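Local coordinates for sialidase B (Streptococcus pneumoniae TIGR4, PDB 4XJA), which catalyses the hydrolysis of alpha-(2->3)-, alpha-(2->6)- and alpha-(2->8)-glycosidic linkages of terminal sialic acid residues in glycoconjugates and oligosaccharides, at residues Phe206-Leu211 with Leu629-Asp634; Ile495-Ala500 with Thr516-Thr521; Ile571-Asn576 with Tyr611-Ser616. The protein carries 1 engineered substitution. One frame throughout, in Å; residues are numbered along the deposited sequence.

All three contacts belong to the sialidase beta-propeller, and all three reach the bound difluorosialic acid SFJ. Contacts 1 and 3 lie near the middle of the chain, and every residue that touches is buried. Their centres are about 9 Å apart, and backbone bonds join strand 629-631 to loop 611-616. Contact 2 is farther out, its centre about 22 Å from the centre of the chain, and two of its touching residues are exposed. The chemistry follows the place. Contact 1 is ionic at the ligand end and apolar beyond it, contact 2 is apolar and aromatic, and contact 3 centres on hydroxyl groups. R207, R519 and Y615 bring the three together at the ligand carboxylate.

Contact 1. Residues Phe206-Leu211 with Leu629-Asp634; sequences FRIPTL and LFEKYD. With SFJ ((2R,3R,4R,5R,6R)-5-acetamido-2,3-difluoro-4-hydroxy-6-[(1R,2R)-1,2,3-trihydroxypropyl]tetrahydro-2H-pyran-2-carboxylic acid), chain F.
Strands 206-211 and 629-631 run nearly antiparallel, at 165°, with R207 level with E631 and P209 level with L629. The axes come within 6.6 Å; the strands form no backbone pair here, and side chains carry most of the contact. E631 OE2 takes two bonds. R207 NE and E631 OE2 form a salt bridge, 2.8 Å, with a nearly straight N-H bond (178°), in the guanidinium plane but from above the carboxylate plane. I208 N donates to E631 OE2 over 2.8 Å on the anti side. E631 OE1 gets a weak bond from R207 NH2 and is also held by Y615 N and S635 OG. This grip limits rotation of the carboxylate. The R207 chain bends at chi3 (58°), which turns NE to E631. NH1 and NH2 of R207 both donate to SFJ O1B, at 3.1 and 3.0 Å, and SFJ FAI lies over one guanidinium face. Y633 OH rests against R207 CD at 3.3 Å, its ring perpendicular to the guanidinium. R207 is, by similarity, a substrate-binding arginine. Away from the ligand, P209 CB meets L629 CD2 at 3.5 Å, and L211 CD1 lies near L629 CB. The contact joins the first and last sheets in sequence of the beta-propeller, those of strands 205-213 and 626-631. Strand 219-226 pairs with strand 205-213, strand 286-294 packs on I208 and T210, and strand 647-652 backs L629 and E631.

Contact 2. Residues Ile495-Ala500 with Thr516-Thr521; sequences IPFKNA and TFFRTT. With SFJ ((2R,3R,4R,5R,6R)-5-acetamido-2,3-difluoro-4-hydroxy-6-[(1R,2R)-1,2,3-trihydroxypropyl]tetrahydro-2H-pyran-2-carboxylic acid), chain F.
F497 and F518 meet where a propeller loop, 495-500, folds back on strand 516-518 and residues 519-521 after it. The loop leads from strand 489-494 of one sheet to strand 504-510 of the next. The aromatic contact is edge to edge: F497 CE2 lies 3.8 Å from F518 CE2, near the plane of both rings. I495 CG2 adds an apolar contact with F518 CZ at 3.9 Å, oblique to the ring. T520 CB makes a CH-pi contact over one face of F497, 4.0 Å from the ring centroid. P496 CG sits over the opposite face. T520 turns CB and CG2 to the ring, CG2 3.5 Å from F497 CZ, while its OG1 bonds to K524 O. T521 OG1 lies 3.7 Å from F497 CD1, oblique to the ring, and T521 CG2 packs on A500 CB at 4.0 Å. R519, a substrate-binding residue by similarity, takes no part in this packing; its side chain runs to the ligand. The chain is extended from CG to NE, which carries the guanidinium there. E503 forms a salt bridge with it, and Y551 O accepts from NE. R519 NH1 and NH2 both donate to SFJ O1A, at 3.0 and 3.1 Å.

Contact 3. Residues Ile571-Asn576 with Tyr611-Ser616; sequences ILSTPN and YGYAYS. With SFJ ((2R,3R,4R,5R,6R)-5-acetamido-2,3-difluoro-4-hydroxy-6-[(1R,2R)-1,2,3-trihydroxypropyl]tetrahydro-2H-pyran-2-carboxylic acid), chain F.
The Y613 ring has S573 OG at its edge, near the ring plane, while P575 N and the carbonyl carbon of T574 approach it obliquely. F630 of strand 626-631 stacks with Y613 and lies on the other side of the ring plane from P575. The second flat group, the Y615 ring, has the R207 guanidinium as a cation-pi partner, and SFJ O1B comes to it obliquely. Y613 OH donates to S573 OG over 2.6 Å. The same S573 OG pairs with S616 OG at 2.8 Å, where either hydroxyl may be the donor. These three residues are buried, and S616 OG is linked onward to S556 OG, which extends the chain of hydroxyls. The trans chi1 of S573 (172°) directs OG to both partners. P575 CD packs on Y613 CD1 at 4.2 Å, and P575 CB lies against the Y613 carbonyl O at 3.5 Å. Strand 571-575 belongs to one sheet of the sialidase beta-propeller, and loop 611-616 leads from the last strand of that sheet, 597-605, to strand 616-620 of the next. The loop carries Y615, the nucleophile by similarity, into the active site. Y615 OH makes a non-bonded contact with SFJ C1, the carboxylate carbon, at 3.0 Å. Y615 OH lies 3.3 Å from the ring carbon C2 of SFJ and is hydrogen-bonded to E503 OE1. On the strand, T574 OG1 donates to P575 O over 2.8 Å.

Contact 1. Residues Phe206-Leu211 with Leu629-Asp634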
loop_
_atom_site.group_PDB
_atom_site.type_symbol
_atom_site.label_atom_id
_atom_site.label_comp_id
_atom_site.label_asym_id
_atom_site.label_seq_id
_atom_site.Cartn_x
_atom_site.Cartn_y
_atom_site.Cartn_z
ATOM N N PHE A 206 4.256 -2.595 -0.969
ATOM C CA PHE A 206 3.082 -2.316 -1.792
ATOM C C PHE A 206 2.287 -1.172 -1.186
ATOM O O PHE A 206 2.211 -1.045 0.035
ATOM C CB PHE A 206 2.205 -3.576 -1.901
ATOM C CG PHE A 206 2.911 -4.751 -2.536
ATOM C CD1 PHE A 206 2.953 -4.892 -3.923
ATOM C CD2 PHE A 206 3.531 -5.708 -1.750
ATOM C CE1 PHE A 206 3.622 -5.967 -4.516
ATOM C CE2 PHE A 206 4.192 -6.794 -2.330
ATOM C CZ PHE A 206 4.243 -6.919 -3.713
ATOM N N ARG A 207 1.700 -0.340 -2.042
ATOM C CA ARG A 207 0.775 0.690 -1.594
ATOM C C ARG A 207 -0.255 0.931 -2.683
ATOM O O ARG A 207 -0.082 0.490 -3.813
ATOM C CB ARG A 207 1.511 2.004 -1.301
ATOM C CG ARG A 207 2.202 2.111 0.076
ATOM C CD ARG A 207 2.291 3.593 0.510
ATOM N NE ARG A 207 0.966 4.208 0.559
ATOM C CZ ARG A 207 0.732 5.510 0.722
ATOM N NH1 ARG A 207 1.742 6.371 0.866
ATOM N NH2 ARG A 207 -0.521 5.951 0.751
ATOM N N ILE A 208 -1.307 1.662 -2.335
ATOM C CA ILE A 208 -2.307 2.124 -3.305
ATOM C C ILE A 208 -3.093 0.975 -3.957
ATOM O O ILE A 208 -3.072 0.811 -5.174
ATOM C CB ILE A 208 -1.684 3.034 -4.395
ATOM C CG1 ILE A 208 -0.557 3.924 -3.825
ATOM C CG2 ILE A 208 -2.749 3.905 -5.028
ATOM C CD1 ILE A 208 -0.994 4.906 -2.733
ATOM N N PRO A 209 -3.810 0.186 -3.144
ATOM C CA PRO A 209 -4.610 -0.924 -3.683
ATOM C C PRO A 209 -5.852 -0.450 -4.417
ATOM O O PRO A 209 -6.418 0.600 -4.069
ATOM C CB PRO A 209 -5.047 -1.676 -2.424
ATOM C CG PRO A 209 -5.124 -0.618 -1.364
ATOM C CD PRO A 209 -3.967 0.326 -1.681
ATOM N N THR A 210 -6.261 -1.218 -5.432
ATOM C CA THR A 210 -7.548 -1.040 -6.099
ATOM C C THR A 210 -8.265 -2.400 -6.199
ATOM O O THR A 210 -7.624 -3.453 -6.142
ATOM C CB THR A 210 -7.388 -0.496 -7.521
ATOM O OG1 THR A 210 -7.033 -1.572 -8.399
ATOM C CG2 THR A 210 -6.319 0.603 -7.587
ATOM N N LEU A 211 -9.588 -2.364 -6.348
ATOM C CA LEU A 211 -10.407 -3.553 -6.593
ATOM C C LEU A 211 -11.508 -3.161 -7.553
ATOM O O LEU A 211 -12.020 -2.054 -7.471
ATOM C CB LEU A 211 -11.076 -4.041 -5.302
ATOM C CG LEU A 211 -10.235 -4.728 -4.237
ATOM C CD1 LEU A 211 -11.080 -4.918 -2.970
ATOM C CD2 LEU A 211 -9.735 -6.089 -4.758
ATOM N N LEU A 629 -9.519 -4.325 0.222
ATOM C CA LEU A 629 -8.054 -4.446 0.184
ATOM C C LEU A 629 -7.497 -3.105 0.665
ATOM O O LEU A 629 -7.781 -2.065 0.071
ATOM C CB LEU A 629 -7.566 -4.750 -1.238
ATOM C CG LEU A 629 -6.065 -4.947 -1.505
ATOM C CD1 LEU A 629 -5.524 -6.146 -0.776
ATOM C CD2 LEU A 629 -5.803 -5.084 -3.006
ATOM N N PHE A 630 -6.725 -3.115 1.748
ATOM C CA PHE A 630 -6.359 -1.854 2.406
ATOM C C PHE A 630 -4.965 -1.853 3.009
ATOM O O PHE A 630 -4.421 -2.903 3.373
ATOM C CB PHE A 630 -7.392 -1.488 3.491
ATOM C CG PHE A 630 -7.458 -2.478 4.629
ATOM C CD1 PHE A 630 -8.166 -3.660 4.497
ATOM C CD2 PHE A 630 -6.793 -2.230 5.825
ATOM C CE1 PHE A 630 -8.224 -4.578 5.544
ATOM C CE2 PHE A 630 -6.858 -3.138 6.882
ATOM C CZ PHE A 630 -7.566 -4.312 6.738
ATOM N N GLU A 631 -4.390 -0.656 3.097
ATOM C CA GLU A 631 -3.140 -0.444 3.815
ATOM C C GLU A 631 -3.398 -0.502 5.314
ATOM O O GLU A 631 -3.960 0.440 5.892
ATOM C CB GLU A 631 -2.546 0.924 3.430
ATOM C CG GLU A 631 -2.087 0.980 1.966
ATOM C CD GLU A 631 -1.693 2.369 1.500
ATOM O OE1 GLU A 631 -1.857 3.354 2.271
ATOM O OE2 GLU A 631 -1.227 2.478 0.342
ATOM N N LYS A 632 -2.987 -1.598 5.951
ATOM C CA LYS A 632 -3.158 -1.736 7.398
ATOM C C LYS A 632 -1.972 -1.152 8.178
ATOM O O LYS A 632 -1.286 -1.846 8.941
ATOM C CB LYS A 632 -3.413 -3.192 7.813
ATOM C CG LYS A 632 -4.140 -3.308 9.174
ATOM C CD LYS A 632 -4.106 -4.735 9.741
ATOM C CE LYS A 632 -4.664 -4.775 11.143
ATOM N NZ LYS A 632 -6.120 -4.400 11.153
ATOM N N TYR A 633 -1.757 0.146 7.999
ATOM C CA TYR A 633 -0.727 0.867 8.745
ATOM C C TYR A 633 -0.886 2.346 8.472
ATOM O O TYR A 633 -1.653 2.736 7.603
ATOM C CB TYR A 633 0.677 0.386 8.345
ATOM C CG TYR A 633 1.228 0.952 7.054
ATOM C CD1 TYR A 633 0.641 0.667 5.830
ATOM C CD2 TYR A 633 2.363 1.757 7.064
ATOM C CE1 TYR A 633 1.159 1.201 4.646
ATOM C CE2 TYR A 633 2.889 2.274 5.903
ATOM C CZ TYR A 633 2.290 1.989 4.698
ATOM O OH TYR A 633 2.836 2.505 3.552
ATOM N N ASP A 634 -0.180 3.177 9.219
ATOM C CA ASP A 634 -0.265 4.604 8.949
ATOM C C ASP A 634 0.746 4.948 7.856
ATOM O O ASP A 634 1.948 5.079 8.122
ATOM C CB ASP A 634 -0.001 5.413 10.215
ATOM C CG ASP A 634 -0.336 6.887 10.046
ATOM O OD1 ASP A 634 -0.041 7.454 8.973
ATOM O OD2 ASP A 634 -0.898 7.487 10.986
HETATM C C11 SFJ F . 1.361 11.090 -7.498
HETATM C C9 SFJ F . 1.470 14.439 -2.168
HETATM C C10 SFJ F . 1.667 10.924 -6.009
HETATM C C1 SFJ F . -0.324 9.942 0.351
HETATM C C7 SFJ F . 1.822 12.130 -2.683
HETATM C C4 SFJ F . 0.210 8.734 -3.387
HETATM C C3 SFJ F . 0.387 8.543 -1.828
HETATM C C5 SFJ F . 0.934 10.024 -3.839
HETATM C C6 SFJ F . 0.548 11.237 -3.004
HETATM C C2 SFJ F . 0.382 10.012 -1.039
HETATM N N5 SFJ F . 0.736 10.305 -5.252
HETATM O O10 SFJ F . 2.728 11.303 -5.577
HETATM O O9 SFJ F . 2.540 14.707 -3.020
HETATM O O1A SFJ F . -0.981 10.925 0.716
HETATM O O8 SFJ F . 0.768 12.950 -0.570
HETATM O O7 SFJ F . 3.094 11.478 -2.574
HETATM O O4 SFJ F . 0.583 7.659 -4.133
HETATM O O6 SFJ F . -0.203 10.929 -1.875
HETATM F FAI SFJ F . 1.295 8.010 -1.675
HETATM F FAJ SFJ F . 1.485 10.454 -0.642
HETATM O O1B SFJ F . -0.059 8.916 0.978
HETATM C C8 SFJ F . 1.764 13.164 -1.514
#

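Contact 2. Residues Ile495-Ala500 with Thr516-Thr521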
loop_
_atom_site.group_PDB
_atom_site.type_symbol
_atom_site.label_atom_id
_atom_site.label_comp_id
_atom_site.label_asym_id
_atom_site.label_seq_id
_atom_site.Cartn_x
_atom_site.Cartn_y
_atom_site.Cartn_z
ATOM N N ILE A 495 -12.668 23.400 -7.069
ATOM C CA ILE A 495 -12.811 23.099 -5.657
ATOM C C ILE A 495 -12.125 24.207 -4.852
ATOM O O ILE A 495 -11.174 24.816 -5.328
ATOM C CB ILE A 495 -12.234 21.704 -5.317
ATOM C CG1 ILE A 495 -10.761 21.623 -5.693
ATOM C CG2 ILE A 495 -13.006 20.610 -6.053
ATOM C CD1 ILE A 495 -10.129 20.288 -5.331
ATOM N N PRO A 496 -12.613 24.477 -3.632
ATOM C CA PRO A 496 -12.137 25.637 -2.861
ATOM C C PRO A 496 -10.868 25.409 -2.030
ATOM O O PRO A 496 -10.722 26.028 -0.979
ATOM C CB PRO A 496 -13.315 25.930 -1.927
ATOM C CG PRO A 496 -13.953 24.589 -1.704
ATOM C CD PRO A 496 -13.793 23.842 -3.014
ATOM N N PHE A 497 -9.980 24.535 -2.480
ATOM C CA PHE A 497 -8.675 24.381 -1.851
ATOM C C PHE A 497 -7.636 24.432 -2.953
ATOM O O PHE A 497 -7.823 23.828 -4.013
ATOM C CB PHE A 497 -8.548 23.036 -1.118
ATOM C CG PHE A 497 -9.856 22.414 -0.758
ATOM C CD1 PHE A 497 -10.493 22.748 0.424
ATOM C CD2 PHE A 497 -10.454 21.496 -1.605
ATOM C CE1 PHE A 497 -11.711 22.183 0.752
ATOM C CE2 PHE A 497 -11.668 20.927 -1.281
ATOM C CZ PHE A 497 -12.300 21.275 -0.106
ATOM N N LYS A 498 -6.556 25.171 -2.725
ATOM C CA LYS A 498 -5.388 25.040 -3.579
ATOM C C LYS A 498 -4.508 24.016 -2.886
ATOM O O LYS A 498 -4.664 23.779 -1.684
ATOM C CB LYS A 498 -4.651 26.370 -3.730
ATOM C CG LYS A 498 -5.505 27.510 -4.266
ATOM C CD LYS A 498 -4.629 28.643 -4.787
ATOM C CE LYS A 498 -5.417 29.932 -4.985
ATOM N NZ LYS A 498 -4.541 31.018 -5.518
ATOM N N ASN A 499 -3.612 23.389 -3.641
ATOM C CA ASN A 499 -2.616 22.485 -3.062
ATOM C C ASN A 499 -3.199 21.250 -2.367
ATOM O O ASN A 499 -2.597 20.703 -1.438
ATOM C CB ASN A 499 -1.697 23.251 -2.103
ATOM C CG ASN A 499 -1.068 24.467 -2.757
ATOM O OD1 ASN A 499 -0.982 24.543 -3.983
ATOM N ND2 ASN A 499 -0.621 25.424 -1.942
ATOM N N ALA A 500 -4.367 20.807 -2.817
ATOM C CA ALA A 500 -5.006 19.650 -2.202
ATOM C C ALA A 500 -4.660 18.370 -2.955
ATOM O O ALA A 500 -4.612 18.354 -4.182
ATOM C CB ALA A 500 -6.513 19.841 -2.139
ATOM N N THR A 516 -19.401 12.317 -6.390
ATOM C CA THR A 516 -17.983 12.113 -6.210
ATOM C C THR A 516 -17.629 12.449 -4.778
ATOM O O THR A 516 -17.945 13.542 -4.303
ATOM C CB THR A 516 -17.192 13.022 -7.145
ATOM O OG1 THR A 516 -17.593 12.759 -8.500
ATOM C CG2 THR A 516 -15.691 12.756 -7.002
ATOM N N PHE A 517 -16.968 11.515 -4.100
ATOM C CA PHE A 517 -16.466 11.742 -2.745
ATOM C C PHE A 517 -14.949 11.972 -2.791
ATOM O O PHE A 517 -14.219 11.198 -3.417
ATOM C CB PHE A 517 -16.796 10.526 -1.859
ATOM C CG PHE A 517 -18.267 10.258 -1.722
ATOM C CD1 PHE A 517 -19.032 10.975 -0.810
ATOM C CD2 PHE A 517 -18.892 9.304 -2.514
ATOM C CE1 PHE A 517 -20.396 10.736 -0.677
ATOM C CE2 PHE A 517 -20.258 9.062 -2.392
ATOM C CZ PHE A 517 -21.012 9.784 -1.470
ATOM N N PHE A 518 -14.462 13.027 -2.146
ATOM C CA PHE A 518 -13.040 13.329 -2.248
ATOM C C PHE A 518 -12.338 13.837 -0.999
ATOM O O PHE A 518 -12.955 14.419 -0.093
ATOM C CB PHE A 518 -12.716 14.213 -3.474
ATOM C CG PHE A 518 -13.355 15.575 -3.459
ATOM C CD1 PHE A 518 -14.700 15.735 -3.767
ATOM C CD2 PHE A 518 -12.593 16.709 -3.184
ATOM C CE1 PHE A 518 -15.279 17.002 -3.785
ATOM C CE2 PHE A 518 -13.165 17.966 -3.187
ATOM C CZ PHE A 518 -14.508 18.114 -3.488
ATOM N N ARG A 519 -11.031 13.574 -0.978
ATOM C CA ARG A 519 -10.113 14.024 0.067
ATOM C C ARG A 519 -9.878 15.522 -0.050
ATOM O O ARG A 519 -9.794 16.064 -1.157
ATOM C CB ARG A 519 -8.779 13.282 -0.105
ATOM C CG ARG A 519 -7.632 13.679 0.824
ATOM C CD ARG A 519 -6.396 12.882 0.428
ATOM N NE ARG A 519 -5.164 13.354 1.057
ATOM C CZ ARG A 519 -4.001 12.726 0.951
ATOM N NH1 ARG A 519 -3.918 11.598 0.251
ATOM N NH2 ARG A 519 -2.928 13.224 1.550
ATOM N N THR A 520 -9.777 16.195 1.090
ATOM C CA THR A 520 -9.535 17.636 1.109
ATOM C C THR A 520 -8.429 17.981 2.101
ATOM O O THR A 520 -7.702 17.111 2.583
ATOM C CB THR A 520 -10.787 18.418 1.549
ATOM O OG1 THR A 520 -10.964 18.264 2.964
ATOM C CG2 THR A 520 -12.048 17.920 0.817
ATOM N N THR A 521 -8.340 19.261 2.432
ATOM C CA THR A 521 -7.367 19.743 3.399
ATOM C C THR A 521 -8.087 20.299 4.621
ATOM O O THR A 521 -7.492 21.034 5.406
ATOM C CB THR A 521 -6.517 20.866 2.803
ATOM O OG1 THR A 521 -7.395 21.835 2.213
ATOM C CG2 THR A 521 -5.582 20.323 1.731
HETATM C C11 SFJ F . 1.361 11.090 -7.498
HETATM C C9 SFJ F . 1.470 14.439 -2.168
HETATM C C10 SFJ F . 1.667 10.924 -6.009
HETATM C C1 SFJ F . -0.324 9.942 0.351
HETATM C C7 SFJ F . 1.822 12.130 -2.683
HETATM C C4 SFJ F . 0.210 8.734 -3.387
HETATM C C3 SFJ F . 0.387 8.543 -1.828
HETATM C C5 SFJ F . 0.934 10.024 -3.839
HETATM C C6 SFJ F . 0.548 11.237 -3.004
HETATM C C2 SFJ F . 0.382 10.012 -1.039
HETATM N N5 SFJ F . 0.736 10.305 -5.252
HETATM O O10 SFJ F . 2.728 11.303 -5.577
HETATM O O9 SFJ F . 2.540 14.707 -3.020
HETATM O O1A SFJ F . -0.981 10.925 0.716
HETATM O O8 SFJ F . 0.768 12.950 -0.570
HETATM O O7 SFJ F . 3.094 11.478 -2.574
HETATM O O4 SFJ F . 0.583 7.659 -4.133
HETATM O O6 SFJ F . -0.203 10.929 -1.875
HETATM F FAI SFJ F . 1.295 8.010 -1.675
HETATM F FAJ SFJ F . 1.485 10.454 -0.642
HETATM O O1B SFJ F . -0.059 8.916 0.978
HETATM C C8 SFJ F . 1.764 13.164 -1.514
#

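Contact 3. Residues Ile571-Asn576 with Tyr611-Ser616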
loop_
_atom_site.group_PDB
_atom_site.type_symbol
_atom_site.label_atom_id
_atom_site.label_comp_id
_atom_site.label_asym_id
_atom_site.label_seq_id
_atom_site.Cartn_x
_atom_site.Cartn_y
_atom_site.Cartn_z
ATOM N N ILE A 571 -21.573 2.821 0.147
ATOM C CA ILE A 571 -20.617 2.423 1.176
ATOM C C ILE A 571 -19.284 3.149 0.972
ATOM O O ILE A 571 -18.710 3.122 -0.125
ATOM C CB ILE A 571 -20.408 0.888 1.174
ATOM C CG1 ILE A 571 -21.760 0.177 1.306
ATOM C CG2 ILE A 571 -19.449 0.478 2.291
ATOM C CD1 ILE A 571 -21.696 -1.351 1.177
ATOM N N LEU A 572 -18.808 3.823 2.022
ATOM C CA LEU A 572 -17.521 4.519 1.989
ATOM C C LEU A 572 -16.506 3.762 2.838
ATOM O O LEU A 572 -16.871 3.165 3.846
ATOM C CB LEU A 572 -17.639 5.948 2.549
ATOM C CG LEU A 572 -18.549 6.994 1.918
ATOM C CD1 LEU A 572 -18.299 8.364 2.560
ATOM C CD2 LEU A 572 -18.356 7.076 0.434
ATOM N N SER A 573 -15.235 3.803 2.436
ATOM C CA SER A 573 -14.149 3.213 3.223
ATOM C C SER A 573 -13.091 4.277 3.440
ATOM O O SER A 573 -12.617 4.882 2.470
ATOM C CB SER A 573 -13.511 2.056 2.471
ATOM O OG SER A 573 -12.349 1.627 3.151
ATOM N N THR A 574 -12.699 4.488 4.695
ATOM C CA THR A 574 -11.791 5.578 5.045
ATOM C C THR A 574 -11.320 5.416 6.486
ATOM O O THR A 574 -12.000 4.781 7.281
ATOM C CB THR A 574 -12.515 6.950 4.902
ATOM O OG1 THR A 574 -11.688 8.003 5.411
ATOM C CG2 THR A 574 -13.823 6.946 5.669
ATOM N N PRO A 575 -10.146 5.979 6.829
ATOM C CA PRO A 575 -9.891 6.096 8.262
ATOM C C PRO A 575 -10.884 7.096 8.859
ATOM O O PRO A 575 -11.340 7.999 8.156
ATOM C CB PRO A 575 -8.475 6.682 8.317
ATOM C CG PRO A 575 -8.329 7.443 7.017
ATOM C CD PRO A 575 -9.053 6.549 6.019
ATOM N N ASN A 576 -11.237 6.924 10.126
ATOM C CA ASN A 576 -12.068 7.909 10.808
ATOM C C ASN A 576 -11.297 8.381 12.029
ATOM O O ASN A 576 -11.366 7.766 13.102
ATOM C CB ASN A 576 -13.407 7.293 11.221
ATOM C CG ASN A 576 -14.427 8.342 11.654
ATOM O OD1 ASN A 576 -14.086 9.503 11.877
ATOM N ND2 ASN A 576 -15.685 7.934 11.760
ATOM N N TYR A 611 -5.441 1.250 15.670
ATOM C CA TYR A 611 -4.675 0.478 14.682
ATOM C C TYR A 611 -4.757 1.115 13.300
ATOM O O TYR A 611 -5.773 1.716 12.947
ATOM C CB TYR A 611 -5.152 -0.977 14.637
ATOM C CG TYR A 611 -4.627 -1.830 15.775
ATOM C CD1 TYR A 611 -4.091 -1.250 16.921
ATOM C CD2 TYR A 611 -4.649 -3.218 15.694
ATOM C CE1 TYR A 611 -3.586 -2.035 17.973
ATOM C CE2 TYR A 611 -4.153 -4.018 16.745
ATOM C CZ TYR A 611 -3.625 -3.414 17.874
ATOM O OH TYR A 611 -3.132 -4.184 18.911
ATOM N N GLY A 612 -3.687 0.968 12.517
ATOM C CA GLY A 612 -3.528 1.702 11.273
ATOM C C GLY A 612 -4.486 1.322 10.165
ATOM O O GLY A 612 -4.845 0.150 10.010
ATOM N N TYR A 613 -4.898 2.325 9.389
ATOM C CA TYR A 613 -5.750 2.115 8.223
ATOM C C TYR A 613 -5.572 3.321 7.323
ATOM O O TYR A 613 -5.853 4.454 7.737
ATOM C CB TYR A 613 -7.214 1.996 8.654
ATOM C CG TYR A 613 -8.173 1.521 7.571
ATOM C CD1 TYR A 613 -8.801 2.422 6.709
ATOM C CD2 TYR A 613 -8.481 0.174 7.439
ATOM C CE1 TYR A 613 -9.709 1.974 5.726
ATOM C CE2 TYR A 613 -9.363 -0.276 6.462
ATOM C CZ TYR A 613 -9.974 0.618 5.617
ATOM O OH TYR A 613 -10.860 0.134 4.667
ATOM N N ALA A 614 -5.082 3.106 6.104
ATOM C CA ALA A 614 -4.841 4.240 5.212
ATOM C C ALA A 614 -5.596 4.130 3.896
ATOM O O ALA A 614 -6.829 4.163 3.882
ATOM C CB ALA A 614 -3.342 4.459 4.986
ATOM N N TYR A 615 -4.875 4.023 2.786
ATOM C CA TYR A 615 -5.542 3.914 1.491
ATOM C C TYR A 615 -6.276 2.582 1.427
ATOM O O TYR A 615 -5.836 1.591 2.014
ATOM C CB TYR A 615 -4.539 3.999 0.349
ATOM C CG TYR A 615 -4.113 5.405 -0.037
ATOM C CD1 TYR A 615 -3.730 6.341 0.925
ATOM C CD2 TYR A 615 -4.034 5.777 -1.372
ATOM C CE1 TYR A 615 -3.304 7.632 0.552
ATOM C CE2 TYR A 615 -3.609 7.047 -1.747
ATOM C CZ TYR A 615 -3.242 7.964 -0.790
ATOM O OH TYR A 615 -2.820 9.217 -1.198
ATOM N N SER A 616 -7.393 2.550 0.704
ATOM C CA SER A 616 -8.228 1.357 0.688
ATOM C C SER A 616 -8.954 1.211 -0.634
ATOM O O SER A 616 -9.094 2.171 -1.394
ATOM C CB SER A 616 -9.251 1.424 1.817
ATOM O OG SER A 616 -10.126 2.531 1.645
HETATM C C11 SFJ F . 1.361 11.090 -7.498
HETATM C C9 SFJ F . 1.470 14.439 -2.168
HETATM C C10 SFJ F . 1.667 10.924 -6.009
HETATM C C1 SFJ F . -0.324 9.942 0.351
HETATM C C7 SFJ F . 1.822 12.130 -2.683
HETATM C C4 SFJ F . 0.210 8.734 -3.387
HETATM C C3 SFJ F . 0.387 8.543 -1.828
HETATM C C5 SFJ F . 0.934 10.024 -3.839
HETATM C C6 SFJ F . 0.548 11.237 -3.004
HETATM C C2 SFJ F . 0.382 10.012 -1.039
HETATM N N5 SFJ F . 0.736 10.305 -5.252
HETATM O O10 SFJ F . 2.728 11.303 -5.577
HETATM O O9 SFJ F . 2.540 14.707 -3.020
HETATM O O1A SFJ F . -0.981 10.925 0.716
HETATM O O8 SFJ F . 0.768 12.950 -0.570
HETATM O O7 SFJ F . 3.094 11.478 -2.574
HETATM O O4 SFJ F . 0.583 7.659 -4.133
HETATM O O6 SFJ F . -0.203 10.929 -1.875
HETATM F FAI SFJ F . 1.295 8.010 -1.675
HETATM F FAJ SFJ F . 1.485 10.454 -0.642
HETATM O O1B SFJ F . -0.059 8.916 0.978
HETATM C C8 SFJ F . 1.764 13.164 -1.514
#